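Local atomic coordinates of major capsid protein (Paramecium bursaria Chlorella virus 1, PDB entry 5TIP), a protein that assembles as trimers into the large icosahedral, glycosylated shell of a chlorella virus. Residues H107-F112 and T269-Y274. Residues are numbered along the deposited sequence; the frame is centred on the assembly and turned at random.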
ATOM      1  N   HIS A 107     -12.321  -7.549 -23.173  1.00 25.99           N
ATOM      2  CA  HIS A 107     -12.167  -8.076 -21.828  1.00 24.44           C
ATOM      3  C   HIS A 107     -13.405  -8.866 -21.421  1.00 23.37           C
ATOM      4  O   HIS A 107     -14.466  -8.762 -22.040  1.00 23.96           O
ATOM      5  CB  HIS A 107     -11.910  -6.940 -20.834  1.00 21.02           C
ATOM      6  CG  HIS A 107     -10.610  -6.231 -21.057  1.00 21.20           C
ATOM      7  ND1 HIS A 107     -10.226  -5.134 -20.318  1.00 21.40           N
ATOM      8  CD2 HIS A 107      -9.606  -6.464 -21.936  1.00 22.05           C
ATOM      9  CE1 HIS A 107      -9.042  -4.719 -20.733  1.00 21.06           C
ATOM     10  NE2 HIS A 107      -8.644  -5.509 -21.714  1.00 21.41           N
ATOM     11  N   TYR A 108     -13.253  -9.665 -20.368  1.00 22.92           N
ATOM     12  CA  TYR A 108     -14.318 -10.520 -19.868  1.00 24.15           C
ATOM     13  C   TYR A 108     -14.408 -10.362 -18.356  1.00 25.08           C
ATOM     14  O   TYR A 108     -13.455  -9.931 -17.704  1.00 30.84           O
ATOM     15  CB  TYR A 108     -14.072 -11.990 -20.240  1.00 24.25           C
ATOM     16  CG  TYR A 108     -13.763 -12.197 -21.708  1.00 24.88           C
ATOM     17  CD1 TYR A 108     -12.463 -12.084 -22.184  1.00 26.14           C
ATOM     18  CD2 TYR A 108     -14.769 -12.493 -22.618  1.00 24.57           C
ATOM     19  CE1 TYR A 108     -12.171 -12.264 -23.522  1.00 27.73           C
ATOM     20  CE2 TYR A 108     -14.485 -12.676 -23.960  1.00 27.60           C
ATOM     21  CZ  TYR A 108     -13.184 -12.560 -24.406  1.00 29.36           C
ATOM     22  OH  TYR A 108     -12.892 -12.740 -25.739  1.00 33.12           O
ATOM     23  N   ASN A 109     -15.570 -10.717 -17.796  1.00 24.22           N
ATOM     24  CA  ASN A 109     -15.761 -10.545 -16.358  1.00 23.97           C
ATOM     25  C   ASN A 109     -14.799 -11.412 -15.554  1.00 26.42           C
ATOM     26  O   ASN A 109     -14.355 -11.006 -14.475  1.00 31.24           O
ATOM     27  CB  ASN A 109     -17.209 -10.838 -15.959  1.00 20.07           C
ATOM     28  CG  ASN A 109     -17.670 -12.215 -16.378  1.00 28.45           C
ATOM     29  OD1 ASN A 109     -16.914 -12.988 -16.963  1.00 34.78           O
ATOM     30  ND2 ASN A 109     -18.921 -12.536 -16.070  1.00 27.46           N
ATOM     31  N   ASP A 110     -14.458 -12.602 -16.057  1.00 24.70           N
ATOM     32  CA  ASP A 110     -13.495 -13.432 -15.345  1.00 22.23           C
ATOM     33  C   ASP A 110     -12.098 -12.829 -15.403  1.00 26.00           C
ATOM     34  O   ASP A 110     -11.282 -13.071 -14.506  1.00 26.40           O
ATOM     35  CB  ASP A 110     -13.491 -14.855 -15.904  1.00 24.32           C
ATOM     36  CG  ASP A 110     -12.611 -15.797 -15.099  1.00 28.52           C
ATOM     37  OD1 ASP A 110     -12.972 -16.113 -13.945  1.00 30.58           O
ATOM     38  OD2 ASP A 110     -11.557 -16.222 -15.616  1.00 29.85           O
ATOM     39  N   TRP A 111     -11.798 -12.046 -16.442  1.00 25.27           N
ATOM     40  CA  TRP A 111     -10.541 -11.308 -16.444  1.00 26.03           C
ATOM     41  C   TRP A 111     -10.560 -10.196 -15.404  1.00 26.70           C
ATOM     42  O   TRP A 111      -9.566  -9.978 -14.703  1.00 27.45           O
ATOM     43  CB  TRP A 111     -10.255 -10.726 -17.825  1.00 24.91           C
ATOM     44  CG  TRP A 111      -9.129  -9.746 -17.784  1.00 21.96           C
ATOM     45  CD1 TRP A 111      -9.196  -8.408 -18.034  1.00 19.30           C
ATOM     46  CD2 TRP A 111      -7.766 -10.023 -17.442  1.00 20.99           C
ATOM     47  NE1 TRP A 111      -7.957  -7.835 -17.880  1.00 20.50           N
ATOM     48  CE2 TRP A 111      -7.062  -8.805 -17.517  1.00 20.82           C
ATOM     49  CE3 TRP A 111      -7.071 -11.183 -17.086  1.00 20.67           C
ATOM     50  CZ2 TRP A 111      -5.697  -8.716 -17.251  1.00 20.94           C
ATOM     51  CZ3 TRP A 111      -5.719 -11.092 -16.820  1.00 20.12           C
ATOM     52  CH2 TRP A 111      -5.046  -9.867 -16.904  1.00 20.26           C
ATOM     53  N   PHE A 112     -11.675  -9.533 -15.274  1.00 25.12           N
ATOM     54  CA  PHE A 112     -11.830  -8.522 -14.273  1.00 20.46           C
ATOM     55  C   PHE A 112     -11.587  -9.188 -12.917  1.00 20.74           C
ATOM     56  O   PHE A 112     -10.923  -8.623 -12.095  1.00 22.63           O
ATOM     57  CB  PHE A 112     -13.214  -7.876 -14.364  1.00 21.61           C
ATOM     58  CG  PHE A 112     -13.300  -6.767 -15.344  1.00 26.20           C
ATOM     59  CD1 PHE A 112     -12.796  -6.884 -16.574  1.00 26.73           C
ATOM     60  CD2 PHE A 112     -13.864  -5.578 -14.998  1.00 32.14           C
ATOM     61  CE1 PHE A 112     -12.850  -5.874 -17.461  1.00 27.94           C
ATOM     62  CE2 PHE A 112     -13.904  -4.522 -15.890  1.00 31.20           C
ATOM     63  CZ  PHE A 112     -13.393  -4.683 -17.138  1.00 28.92           C
ATOM     64  N   THR A 269     -20.087 -23.163 -12.424  1.00 34.58           N
ATOM     65  CA  THR A 269     -21.378 -22.952 -11.779  1.00 34.51           C
ATOM     66  C   THR A 269     -21.377 -21.688 -10.925  1.00 33.39           C
ATOM     67  O   THR A 269     -22.379 -20.965 -10.877  1.00 34.31           O
ATOM     68  CB  THR A 269     -21.746 -24.173 -10.934  1.00 33.55           C
ATOM     69  OG1 THR A 269     -21.727 -25.345 -11.756  1.00 33.68           O
ATOM     70  CG2 THR A 269     -23.134 -24.010 -10.331  1.00 34.54           C
ATOM     71  N   ASN A 270     -20.262 -21.395 -10.257  1.00 32.16           N
ATOM     72  CA  ASN A 270     -20.182 -20.295  -9.304  1.00 28.55           C
ATOM     73  C   ASN A 270     -19.145 -19.282  -9.764  1.00 26.56           C
ATOM     74  O   ASN A 270     -18.011 -19.650 -10.091  1.00 29.20           O
ATOM     75  CB  ASN A 270     -19.835 -20.806  -7.906  1.00 27.80           C
ATOM     76  CG  ASN A 270     -20.848 -21.802  -7.385  1.00 29.97           C
ATOM     77  OD1 ASN A 270     -22.049 -21.530  -7.370  1.00 32.90           O
ATOM     78  ND2 ASN A 270     -20.373 -22.967  -6.965  1.00 30.41           N
ATOM     79  N   TYR A 271     -19.538 -18.011  -9.779  1.00 24.75           N
ATOM     80  CA  TYR A 271     -18.663 -16.952 -10.262  1.00 22.92           C
ATOM     81  C   TYR A 271     -17.499 -16.742  -9.304  1.00 24.10           C
ATOM     82  O   TYR A 271     -17.688 -16.661  -8.087  1.00 31.08           O
ATOM     83  CB  TYR A 271     -19.449 -15.653 -10.427  1.00 22.33           C
ATOM     84  CG  TYR A 271     -18.621 -14.499 -10.944  1.00 24.66           C
ATOM     85  CD1 TYR A 271     -18.242 -14.436 -12.278  1.00 27.92           C
ATOM     86  CD2 TYR A 271     -18.225 -13.469 -10.101  1.00 25.63           C
ATOM     87  CE1 TYR A 271     -17.487 -13.382 -12.758  1.00 25.69           C
ATOM     88  CE2 TYR A 271     -17.471 -12.410 -10.573  1.00 24.83           C
ATOM     89  CZ  TYR A 271     -17.106 -12.373 -11.902  1.00 24.65           C
ATOM     90  OH  TYR A 271     -16.355 -11.324 -12.379  1.00 26.35           O
ATOM     91  N   GLY A 272     -16.294 -16.658  -9.859  1.00 25.50           N
ATOM     92  CA  GLY A 272     -15.116 -16.401  -9.059  1.00 24.63           C
ATOM     93  C   GLY A 272     -14.677 -17.532  -8.160  1.00 23.04           C
ATOM     94  O   GLY A 272     -13.760 -17.337  -7.357  1.00 22.88           O
ATOM     95  N   GLN A 273     -15.296 -18.706  -8.258  1.00 24.04           N
ATOM     96  CA  GLN A 273     -14.889 -19.847  -7.442  1.00 26.16           C
ATOM     97  C   GLN A 273     -13.669 -20.486  -8.087  1.00 28.12           C
ATOM     98  O   GLN A 273     -13.779 -21.203  -9.085  1.00 27.94           O
ATOM     99  CB  GLN A 273     -16.023 -20.856  -7.292  1.00 25.70           C
ATOM    100  CG  GLN A 273     -15.669 -21.993  -6.342  1.00 25.88           C
ATOM    101  CD  GLN A 273     -16.602 -23.181  -6.456  1.00 28.02           C
ATOM    102  OE1 GLN A 273     -17.714 -23.068  -6.967  1.00 32.04           O
ATOM    103  NE2 GLN A 273     -16.151 -24.332  -5.971  1.00 29.38           N
ATOM    104  N   TYR A 274     -12.497 -20.231  -7.512  1.00 29.24           N
ATOM    105  CA  TYR A 274     -11.243 -20.772  -8.013  1.00 28.31           C
ATOM    106  C   TYR A 274     -10.685 -21.877  -7.130  1.00 28.95           C
ATOM    107  O   TYR A 274      -9.638 -22.445  -7.457  1.00 30.51           O
ATOM    108  CB  TYR A 274     -10.205 -19.653  -8.154  1.00 25.80           C
ATOM    109  CG  TYR A 274     -10.603 -18.558  -9.117  1.00 24.99           C
ATOM    110  CD1 TYR A 274     -11.287 -18.851 -10.290  1.00 25.06           C
ATOM    111  CD2 TYR A 274     -10.292 -17.231  -8.856  1.00 25.97           C
ATOM    112  CE1 TYR A 274     -11.649 -17.852 -11.172  1.00 25.61           C
ATOM    113  CE2 TYR A 274     -10.648 -16.227  -9.732  1.00 25.28           C
ATOM    114  CZ  TYR A 274     -11.327 -16.542 -10.888  1.00 24.96           C
ATOM    115  OH  TYR A 274     -11.684 -15.544 -11.765  1.00 27.37           O
TER
HETATM  116  O   HOH W   1     -15.391 -16.374 -12.993  1.00 28.83           O
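D110, in the first turn of helix 109-119, reaches across to Y274 in the loop 269-274. From CB, the first torsion sets CG anti to the backbone N (chi1 -174°), which carries the carboxylate to the hydroxyl of Y274. CG itself stays 3.5 Å from Y274 OH. Beyond it, OD1 accepts a short hydrogen bond from Y274 OH at 2.6 Å; the hydroxyl arrives from above the carboxylate plane, 47° out of it, while OD1 lies at the edge of the tyrosine ring. The two flat groups stand nearly perpendicular, 80° apart. A water gives OD1 a second hydrogen bond and accepts one from the backbone N of G272, so one oxygen serves both the side chain and the main chain of the loop. The other oxygen, OD2, turns to Y416 OH on strand 412-426. One residue earlier, the N109 side chain crosses that of Y271 at a slant, N109 ND2 3.7 Å from Y271 CE1, and ND2 is held by E90 O. Y271 OH comes within 2.9 Å of N109 O but hydrogen-bonds to E89. G272, at positive phi, occupies the third position of a type II beta turn running from N270 to Q273. The contact thus joins the N-terminal and C-terminal halves of the double jelly-roll fold characteristic of this capsid protein family.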